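Local coordinates for DNA processing protein DprA (Streptococcus pneumoniae, PDB 3UQZ) that binds single-stranded DNA cooperatively, protects it from nucleases and helps load RecA onto it during natural transformation, at residues L169-P174 and E198-F203. Residues are numbered along the deposited sequence; the frame is centred on the assembly and turned at random.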
loop_
_atom_site.group_PDB
_atom_site.type_symbol
_atom_site.label_atom_id
_atom_site.label_comp_id
_atom_site.label_asym_id
_atom_site.label_seq_id
_atom_site.Cartn_x
_atom_site.Cartn_y
_atom_site.Cartn_z
ATOM N N LEU A 169 -17.464 31.339 13.286
ATOM C CA LEU A 169 -16.262 32.030 12.798
ATOM C C LEU A 169 -15.544 32.920 13.846
ATOM O O LEU A 169 -14.437 33.401 13.587
ATOM C CB LEU A 169 -16.532 32.780 11.473
ATOM C CG LEU A 169 -16.872 31.900 10.256
ATOM C CD1 LEU A 169 -17.577 32.678 9.222
ATOM C CD2 LEU A 169 -15.634 31.249 9.651
ATOM N N ASP A 170 -16.161 33.097 15.033
ATOM C CA ASP A 170 -15.644 33.879 16.168
ATOM C C ASP A 170 -15.252 32.953 17.330
ATOM O O ASP A 170 -14.955 33.423 18.441
ATOM C CB ASP A 170 -16.682 34.932 16.632
ATOM C CG ASP A 170 -18.113 34.443 16.844
ATOM O OD1 ASP A 170 -18.372 33.224 16.663
ATOM O OD2 ASP A 170 -18.983 35.283 17.138
ATOM N N VAL A 171 -15.277 31.628 17.062
ATOM C CA VAL A 171 -14.946 30.556 18.004
ATOM C C VAL A 171 -13.724 29.791 17.463
ATOM O O VAL A 171 -13.592 29.600 16.252
ATOM C CB VAL A 171 -16.170 29.642 18.301
ATOM C CG1 VAL A 171 -15.808 28.486 19.234
ATOM C CG2 VAL A 171 -17.337 30.451 18.867
ATOM N N PHE A 172 -12.823 29.373 18.359
ATOM C CA PHE A 172 -11.597 28.728 17.940
ATOM C C PHE A 172 -11.421 27.331 18.506
ATOM O O PHE A 172 -11.353 27.175 19.724
ATOM C CB PHE A 172 -10.393 29.659 18.228
ATOM C CG PHE A 172 -10.555 31.038 17.615
ATOM C CD1 PHE A 172 -10.161 31.285 16.303
ATOM C CD2 PHE A 172 -11.172 32.065 18.323
ATOM C CE1 PHE A 172 -10.366 32.536 15.718
ATOM C CE2 PHE A 172 -11.383 33.313 17.734
ATOM C CZ PHE A 172 -10.969 33.544 16.438
ATOM N N TYR A 173 -11.395 26.304 17.633
ATOM C CA TYR A 173 -11.177 24.925 18.070
ATOM C C TYR A 173 -10.215 24.163 17.154
ATOM O O TYR A 173 -10.501 24.027 15.967
ATOM C CB TYR A 173 -12.485 24.143 18.306
ATOM C CG TYR A 173 -12.252 22.744 18.846
ATOM C CD1 TYR A 173 -12.158 22.508 20.215
ATOM C CD2 TYR A 173 -12.109 21.658 17.985
ATOM C CE1 TYR A 173 -11.936 21.227 20.715
ATOM C CE2 TYR A 173 -11.874 20.374 18.474
ATOM C CZ TYR A 173 -11.787 20.163 19.841
ATOM O OH TYR A 173 -11.564 18.899 20.331
ATOM N N PRO A 174 -9.098 23.606 17.672
ATOM C CA PRO A 174 -8.607 23.687 19.064
ATOM C C PRO A 174 -8.162 25.105 19.450
ATOM O O PRO A 174 -7.848 25.908 18.562
ATOM C CB PRO A 174 -7.461 22.668 19.083
ATOM C CG PRO A 174 -6.964 22.613 17.669
ATOM C CD PRO A 174 -8.160 22.864 16.799
ATOM N N GLU A 198 -21.301 29.599 17.989
ATOM C CA GLU A 198 -21.545 28.153 18.040
ATOM C C GLU A 198 -20.301 27.386 18.484
ATOM O O GLU A 198 -19.200 27.625 17.980
ATOM C CB GLU A 198 -22.132 27.611 16.728
ATOM C CG GLU A 198 -23.544 28.104 16.463
ATOM C CD GLU A 198 -24.457 27.135 15.737
ATOM O OE1 GLU A 198 -24.695 26.030 16.277
ATOM O OE2 GLU A 198 -24.977 27.502 14.656
ATOM N N GLN A 199 -20.494 26.479 19.446
ATOM C CA GLN A 199 -19.460 25.697 20.122
ATOM C C GLN A 199 -19.008 24.404 19.420
ATOM O O GLN A 199 -19.790 23.815 18.668
ATOM C CB GLN A 199 -19.929 25.390 21.570
ATOM C CG GLN A 199 -20.047 26.615 22.483
ATOM C CD GLN A 199 -18.771 27.403 22.572
ATOM O OE1 GLN A 199 -18.670 28.494 22.008
ATOM N NE2 GLN A 199 -17.768 26.865 23.261
ATOM N N PRO A 200 -17.771 23.908 19.709
ATOM C CA PRO A 200 -17.310 22.649 19.088
ATOM C C PRO A 200 -18.023 21.370 19.586
ATOM O O PRO A 200 -17.417 20.506 20.240
ATOM C CB PRO A 200 -15.807 22.647 19.390
ATOM C CG PRO A 200 -15.671 23.433 20.618
ATOM C CD PRO A 200 -16.714 24.493 20.564
ATOM N N LEU A 201 -19.311 21.241 19.244
ATOM C CA LEU A 201 -20.156 20.088 19.567
ATOM C C LEU A 201 -19.674 18.892 18.752
ATOM O O LEU A 201 -19.310 19.052 17.582
ATOM C CB LEU A 201 -21.629 20.422 19.226
ATOM C CG LEU A 201 -22.526 21.029 20.336
ATOM C CD1 LEU A 201 -21.808 22.056 21.198
ATOM C CD2 LEU A 201 -23.771 21.657 19.745
ATOM N N LYS A 202 -19.630 17.702 19.372
ATOM C CA LYS A 202 -19.128 16.472 18.740
ATOM C C LYS A 202 -19.588 16.228 17.313
ATOM O O LYS A 202 -18.741 16.029 16.447
ATOM C CB LYS A 202 -19.356 15.245 19.630
ATOM C CG LYS A 202 -18.090 14.728 20.347
ATOM C CD LYS A 202 -17.103 15.798 20.897
ATOM C CE LYS A 202 -17.371 16.290 22.306
ATOM N NZ LYS A 202 -16.382 17.329 22.712
ATOM N N PHE A 203 -20.913 16.302 17.062
ATOM C CA PHE A 203 -21.528 16.050 15.753
ATOM C C PHE A 203 -21.148 17.031 14.635
ATOM O O PHE A 203 -21.354 16.717 13.459
ATOM C CB PHE A 203 -23.056 15.906 15.882
ATOM C CG PHE A 203 -23.834 17.191 16.053
ATOM C CD1 PHE A 203 -24.455 17.796 14.966
ATOM C CD2 PHE A 203 -23.957 17.788 17.300
ATOM C CE1 PHE A 203 -25.181 18.977 15.122
ATOM C CE2 PHE A 203 -24.684 18.970 17.454
ATOM C CZ PHE A 203 -25.297 19.553 16.364
#
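Two surface loops of the Rossmann-like domain meet here: segment 169-174 leads from strand 161-164 to helix 178-187, and segment 198-203 runs between strand 189-192 and helix 204-215. No hydrogen bond joins the two segments; between them the contact is van der Waals, with one CH-pi pair. Pro200 lies with its CB over one face of the Tyr173 ring, 4.0 Å from the ring centroid and 27° off the normal. The touch is concentrated at the root of the ring: Pro200 CB is 3.6 Å from Tyr173 CG, and Pro200 CG sits 3.7 Å from Tyr173 CD1, so the hydroxyl end extends past the proline. With Tyr173 CG anti to its backbone N (chi1 -176°) and the ring turned across the chain (chi2 88°), a face rather than an edge is offered to Pro200. The same ring also meets that of Phe205 in helix 204-215.

Val171 directs its CB toward the other loop beside this pair, and both methyls reach it. Its CG2, anti to the carbonyl carbon, rests 3.5 Å from the backbone O of Glu198, while CG1, anti to the backbone N, reaches Pro200 CD at 4.3 Å. The bent side chain of Gln199 crosses that of Val171 at about a right angle.

Pro200 is the centre of an inverse gamma turn, closed by Leu201 N to Gln199 O at 2.7 Å. Next to the contact, Asp170 ties the loops together through OD1 to Gly197 N and forms a salt bridge through OD2 with Lys70, and Glu198 is backbone hydrogen-bonded to Gly168. A proline laid over a tyrosine face is a classic CH-pi pair, here linking loops that follow two neighbouring parallel strands of the Rossmann-like sheet.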